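Local coordinates for protein uridylate-specific endoribonuclease nsp11 (Prrsv 16244b, PDB 5EYI) that cleaves RNA next to uridylates as a viral endoribonuclease and probably trims 5'-polyuridine tracts, keeping host double-stranded RNA sensors from firing, at residues L56-K61 against S86-K91; H60-A65 against G95-L100. The protein carries 1 engineered substitution. All blocks are in the same frame, centred on the assembly; numbering follows the deposited sequence.

Contact 1 (L56-K61 against S86-K91); sequences LRPIHK and SYYLTK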
loop_
_atom_site.group_PDB
_atom_site.type_symbol
_atom_site.label_atom_id
_atom_site.label_comp_id
_atom_site.label_asym_id
_atom_site.label_seq_id
_atom_site.Cartn_x
_atom_site.Cartn_y
_atom_site.Cartn_z
ATOM N N LEU A 56 14.701 -8.282 31.678
ATOM C CA LEU A 56 14.397 -9.657 31.332
ATOM C C LEU A 56 12.990 -10.044 31.769
ATOM O O LEU A 56 12.371 -10.924 31.170
ATOM C CB LEU A 56 15.435 -10.584 31.958
ATOM C CG LEU A 56 15.463 -11.997 31.409
ATOM C CD1 LEU A 56 15.663 -11.991 29.891
ATOM C CD2 LEU A 56 16.580 -12.748 32.105
ATOM N N ARG A 57 12.494 -9.374 32.806
ATOM C CA ARG A 57 11.165 -9.616 33.364
ATOM C C ARG A 57 10.420 -8.296 33.448
ATOM O O ARG A 57 11.056 -7.245 33.530
ATOM C CB ARG A 57 11.294 -10.194 34.777
ATOM C CG ARG A 57 12.161 -11.434 34.868
ATOM C CD ARG A 57 12.261 -11.912 36.309
ATOM N NE ARG A 57 11.024 -12.531 36.776
ATOM C CZ ARG A 57 10.842 -13.062 37.986
ATOM N NH1 ARG A 57 11.812 -13.057 38.898
ATOM N NH2 ARG A 57 9.665 -13.600 38.290
ATOM N N PRO A 58 9.076 -8.339 33.474
ATOM C CA PRO A 58 8.327 -7.077 33.550
ATOM C C PRO A 58 8.596 -6.346 34.859
ATOM O O PRO A 58 8.754 -6.996 35.891
ATOM C CB PRO A 58 6.848 -7.505 33.460
ATOM C CG PRO A 58 6.824 -8.982 33.291
ATOM C CD PRO A 58 8.202 -9.523 33.544
ATOM N N ILE A 59 8.688 -5.017 34.802
ATOM C CA ILE A 59 8.921 -4.188 35.996
ATOM C C ILE A 59 7.769 -3.244 36.335
ATOM O O ILE A 59 7.811 -2.586 37.364
ATOM C CB ILE A 59 10.238 -3.385 35.893
ATOM C CG1 ILE A 59 10.194 -2.348 34.762
ATOM C CG2 ILE A 59 11.419 -4.328 35.699
ATOM C CD1 ILE A 59 11.413 -1.438 34.739
ATOM N N HIS A 60 6.754 -3.183 35.481
ATOM C CA HIS A 60 5.635 -2.254 35.642
ATOM C C HIS A 60 4.493 -2.787 34.790
ATOM O O HIS A 60 4.731 -3.600 33.899
ATOM C CB HIS A 60 6.043 -0.856 35.161
ATOM C CG HIS A 60 5.146 0.249 35.636
ATOM N ND1 HIS A 60 4.005 0.633 34.965
ATOM C CD2 HIS A 60 5.247 1.077 36.701
ATOM C CE1 HIS A 60 3.429 1.632 35.605
ATOM N NE2 HIS A 60 4.166 1.924 36.661
ATOM N N LYS A 61 3.270 -2.321 35.047
ATOM C CA LYS A 61 2.096 -2.666 34.226
ATOM C C LYS A 61 2.228 -2.270 32.740
ATOM O O LYS A 61 1.585 -2.863 31.873
ATOM C CB LYS A 61 0.829 -2.011 34.827
ATOM C CG LYS A 61 -0.499 -2.288 34.106
ATOM C CD LYS A 61 -0.767 -3.783 33.883
ATOM C CE LYS A 61 -2.047 -4.044 33.089
ATOM N NZ LYS A 61 -3.267 -4.072 33.947
ATOM N N SER A 86 12.020 -11.462 23.971
ATOM C CA SER A 86 13.463 -11.204 23.961
ATOM C C SER A 86 13.860 -10.353 25.162
ATOM O O SER A 86 14.877 -10.613 25.805
ATOM C CB SER A 86 13.884 -10.520 22.656
ATOM O OG SER A 86 13.441 -11.276 21.547
ATOM N N TYR A 87 13.051 -9.336 25.444
ATOM C CA TYR A 87 13.238 -8.433 26.596
ATOM C C TYR A 87 11.943 -7.644 26.783
ATOM O O TYR A 87 11.086 -7.657 25.909
ATOM C CB TYR A 87 14.432 -7.468 26.371
ATOM C CG TYR A 87 14.361 -6.722 25.047
ATOM C CD1 TYR A 87 14.962 -7.239 23.904
ATOM C CD2 TYR A 87 13.653 -5.528 24.927
ATOM C CE1 TYR A 87 14.871 -6.585 22.685
ATOM C CE2 TYR A 87 13.561 -4.868 23.702
ATOM C CZ TYR A 87 14.174 -5.404 22.587
ATOM O OH TYR A 87 14.077 -4.756 21.373
ATOM N N TYR A 88 11.811 -6.975 27.923
ATOM C CA TYR A 88 10.729 -6.024 28.189
ATOM C C TYR A 88 11.289 -4.619 28.093
ATOM O O TYR A 88 12.441 -4.397 28.432
ATOM C CB TYR A 88 10.139 -6.224 29.589
ATOM C CG TYR A 88 9.296 -7.464 29.686
ATOM C CD1 TYR A 88 9.877 -8.695 29.960
ATOM C CD2 TYR A 88 7.920 -7.413 29.476
ATOM C CE1 TYR A 88 9.117 -9.836 30.025
ATOM C CE2 TYR A 88 7.152 -8.557 29.538
ATOM C CZ TYR A 88 7.761 -9.764 29.812
ATOM O OH TYR A 88 7.003 -10.902 29.868
ATOM N N LEU A 89 10.462 -3.683 27.634
ATOM C CA LEU A 89 10.805 -2.263 27.642
ATOM C C LEU A 89 9.818 -1.494 28.494
ATOM O O LEU A 89 8.608 -1.690 28.386
ATOM C CB LEU A 89 10.802 -1.678 26.225
ATOM C CG LEU A 89 11.992 -2.006 25.327
ATOM C CD1 LEU A 89 11.836 -1.254 24.012
ATOM C CD2 LEU A 89 13.327 -1.689 25.972
ATOM N N THR A 90 10.344 -0.609 29.332
ATOM C CA THR A 90 9.513 0.289 30.107
ATOM C C THR A 90 10.036 1.709 29.919
ATOM O O THR A 90 11.196 1.976 30.172
ATOM C CB THR A 90 9.503 -0.105 31.598
ATOM O OG1 THR A 90 9.346 -1.525 31.713
ATOM C CG2 THR A 90 8.347 0.578 32.323
ATOM N N LYS A 91 9.171 2.599 29.456
ATOM C CA LYS A 91 9.550 3.972 29.158
ATOM C C LYS A 91 9.031 4.910 30.238
ATOM O O LYS A 91 7.826 4.990 30.471
ATOM C CB LYS A 91 8.977 4.383 27.804
ATOM C CG LYS A 91 9.208 5.833 27.423
ATOM C CD LYS A 91 8.929 6.036 25.948
ATOM C CE LYS A 91 8.862 7.507 25.574
ATOM N NZ LYS A 91 8.867 7.656 24.089
#
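The Tyr88 ring carries Pro58 on one face: CD stands over it, 3.9 Å from the centroid of the Tyr88 ring and 22° off the normal, a CH-pi contact. CG of Pro58 sits beside CD, 3.7 Å from Tyr88 CZ, while Pro58 N lies over the rim of the ring. At the edge, in the ring plane, is the carbonyl oxygen of Leu56, 3.6 Å from Tyr88 CD1. The phenol is therefore met by proline carbons over a face and by a peptide oxygen at its rim. Its CB points at the incoming loop.

Two residues on, Thr90 takes the same side of the strand. Ile59 puts CG1 between its own backbone N and carbonyl carbon (chi1 65°), and this CG1 rests 3.3 Å from Thr90 OG1, with CD1 of Ile59 close behind. The hydroxyl is hydrogen-bonded to Ser63 OG, which also receives the N-H of Ile59, so one serine ties loop to strand from outside both segments. CG2 of Thr90 meets CB of His60 at 3.9 Å. At the other end, Leu56 borders Ser5 and a bound 2-(2-methoxyethoxy)ethanol molecule.

Strand 85-93 pairs antiparallel with both 51-55 and 64-67, and residues 56-61 run over its face, about 29° from its direction. This is a crossover connection within the mixed sheet of the N-terminal domain, passing over the strand that separates the two strands it joins.

Contact 2 (H60-A65 against G95-L100); sequences HKYSRA and GEAQLL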
loop_
_atom_site.group_PDB
_atom_site.type_symbol
_atom_site.label_atom_id
_atom_site.label_comp_id
_atom_site.label_asym_id
_atom_site.label_seq_id
_atom_site.Cartn_x
_atom_site.Cartn_y
_atom_site.Cartn_z
ATOM N N HIS A 60 6.754 -3.183 35.481
ATOM C CA HIS A 60 5.635 -2.254 35.642
ATOM C C HIS A 60 4.493 -2.787 34.790
ATOM O O HIS A 60 4.731 -3.600 33.899
ATOM C CB HIS A 60 6.043 -0.856 35.161
ATOM C CG HIS A 60 5.146 0.249 35.636
ATOM N ND1 HIS A 60 4.005 0.633 34.965
ATOM C CD2 HIS A 60 5.247 1.077 36.701
ATOM C CE1 HIS A 60 3.429 1.632 35.605
ATOM N NE2 HIS A 60 4.166 1.924 36.661
ATOM N N LYS A 61 3.270 -2.321 35.047
ATOM C CA LYS A 61 2.096 -2.666 34.226
ATOM C C LYS A 61 2.228 -2.270 32.740
ATOM O O LYS A 61 1.585 -2.863 31.873
ATOM C CB LYS A 61 0.829 -2.011 34.827
ATOM C CG LYS A 61 -0.499 -2.288 34.106
ATOM C CD LYS A 61 -0.767 -3.783 33.883
ATOM C CE LYS A 61 -2.047 -4.044 33.089
ATOM N NZ LYS A 61 -3.267 -4.072 33.947
ATOM N N TYR A 62 3.075 -1.287 32.461
ATOM C CA TYR A 62 3.276 -0.731 31.141
ATOM C C TYR A 62 4.568 -1.265 30.513
ATOM O O TYR A 62 4.959 -0.797 29.443
ATOM C CB TYR A 62 3.345 0.797 31.222
ATOM C CG TYR A 62 2.080 1.518 31.672
ATOM C CD1 TYR A 62 0.799 0.996 31.426
ATOM C CD2 TYR A 62 2.169 2.762 32.298
ATOM C CE1 TYR A 62 -0.344 1.683 31.821
ATOM C CE2 TYR A 62 1.034 3.458 32.693
ATOM C CZ TYR A 62 -0.220 2.920 32.456
ATOM O OH TYR A 62 -1.342 3.613 32.850
ATOM N N SER A 63 5.234 -2.218 31.176
ATOM C CA SER A 63 6.304 -2.979 30.546
ATOM C C SER A 63 5.734 -3.681 29.323
ATOM O O SER A 63 4.726 -4.379 29.417
ATOM C CB SER A 63 6.906 -4.016 31.492
ATOM O OG SER A 63 7.628 -3.388 32.522
ATOM N N ARG A 64 6.377 -3.457 28.184
ATOM C CA ARG A 64 5.968 -4.011 26.903
ATOM C C ARG A 64 6.893 -5.187 26.612
ATOM O O ARG A 64 8.117 -5.015 26.557
ATOM C CB ARG A 64 6.093 -2.927 25.822
ATOM C CG ARG A 64 6.105 -3.392 24.370
ATOM C CD ARG A 64 4.753 -3.905 23.930
ATOM N NE ARG A 64 3.766 -2.836 23.969
ATOM C CZ ARG A 64 2.454 -3.021 23.944
ATOM N NH1 ARG A 64 1.939 -4.246 23.847
ATOM N NH2 ARG A 64 1.645 -1.974 24.005
ATOM N N ALA A 65 6.301 -6.368 26.431
ATOM C CA ALA A 65 7.026 -7.558 26.008
ATOM C C ALA A 65 7.445 -7.419 24.543
ATOM O O ALA A 65 6.598 -7.242 23.670
ATOM C CB ALA A 65 6.149 -8.792 26.181
ATOM N N GLY A 95 9.717 10.686 35.224
ATOM C CA GLY A 95 9.526 9.761 36.337
ATOM C C GLY A 95 8.313 8.844 36.249
ATOM O O GLY A 95 8.215 7.898 37.036
ATOM N N GLU A 96 7.408 9.100 35.296
ATOM C CA GLU A 96 6.160 8.350 35.145
ATOM C C GLU A 96 6.254 7.354 33.991
ATOM O O GLU A 96 6.648 7.723 32.883
ATOM C CB GLU A 96 4.991 9.305 34.865
ATOM C CG GLU A 96 4.888 10.483 35.827
ATOM C CD GLU A 96 3.531 11.166 35.773
ATOM N N ALA A 97 5.865 6.109 34.255
ATOM C CA ALA A 97 5.808 5.070 33.234
ATOM C C ALA A 97 4.761 5.417 32.184
ATOM O O ALA A 97 3.663 5.847 32.523
ATOM C CB ALA A 97 5.489 3.724 33.864
ATOM N N GLN A 98 5.111 5.242 30.914
ATOM C CA GLN A 98 4.213 5.542 29.810
ATOM C C GLN A 98 3.747 4.263 29.155
ATOM O O GLN A 98 4.468 3.272 29.146
ATOM C CB GLN A 98 4.930 6.392 28.760
ATOM C CG GLN A 98 5.496 7.703 29.277
ATOM C CD GLN A 98 4.448 8.571 29.935
ATOM O OE1 GLN A 98 4.553 8.914 31.119
ATOM N NE2 GLN A 98 3.416 8.913 29.176
ATOM N N LEU A 99 2.546 4.301 28.593
ATOM C CA LEU A 99 2.063 3.228 27.736
ATOM C C LEU A 99 2.879 3.253 26.445
ATOM O O LEU A 99 3.002 4.304 25.819
ATOM C CB LEU A 99 0.580 3.422 27.404
ATOM C CG LEU A 99 -0.171 2.137 27.037
ATOM C CD1 LEU A 99 -0.587 1.411 28.312
ATOM C CD2 LEU A 99 -1.380 2.424 26.147
ATOM N N LEU A 100 3.445 2.110 26.063
ATOM C CA LEU A 100 4.126 1.985 24.775
ATOM C C LEU A 100 3.147 1.439 23.745
ATOM O O LEU A 100 2.300 0.619 24.089
ATOM C CB LEU A 100 5.344 1.063 24.879
ATOM C CG LEU A 100 6.605 1.673 25.494
ATOM C CD1 LEU A 100 7.600 0.572 25.833
ATOM C CD2 LEU A 100 7.244 2.692 24.557
HETATM O O HOH W 1 6.551 1.601 29.180
HETATM O O HOH W 2 3.283 -0.333 27.404
#
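Tyr62 O accepts hydrogen bonds from two waters, and each leads on to the facing chain. Water 1 donates to Tyr62 O at 2.9 Å and to Gln98 O at 2.7 Å, holding two carbonyls that cannot bond each other. Water 2 donates to the same Tyr62 O, at 2.7 Å, and accepts the N-H of Leu100 at 2.8 Å. Further along, Arg64 NH2 donates to Leu100 O over 2.7 Å, nearly straight at 167°; the oxygen lies in the guanidinium plane, whereas the donor is tilted 35° from the carbonyl plane. The arginine chain is bent at chi2 and chi3, and its NH1 forms a salt bridge with Glu102.

The apolar half begins at Ala97, whose CB stands over the centre of the His60 imidazole, 3.5 Å from the ring centroid. That ring is steadied from its edge by Tyr62 N, which donates to His60 ND1 in the ring plane, within the type I turn from His60 to Ser63. The Tyr62 ring has Ala97 O near its plane at one edge, and Leu99 crosses it at about a right angle, CD1 of Leu99 lying 3.4 Å from Tyr62 CD1.

With ND1 accepting, a neutral His60 would carry its proton on NE2. The positive charge of Arg64, shared between the Glu102 carboxylate and the Leu100 carbonyl, would favour the short bond to that oxygen; elsewhere, water stands in for direct backbone pairing.

From the N terminus, the chain leaves strand 51-55, runs through 56-61, turns at 60-63 and enters strand 64-67. Contact 1 closes when it returns as strand 85-93, after 24 intervening residues; contact 2 closes at 95-100, after 29 intervening residues. Because the first segments overlap at His60 and Lys61 and the second ones follow in the same order, the two loops cross and neither lies within the other. Strand 85-93 is central: it pairs with strand 96-98, as in the probable bond from Gln98 N to Lys91 O, and Leu89 O packs on Leu100 CD1. Together the contacts tie the crossover loop and turn to strands 85-93 and 96-98 of one sheet.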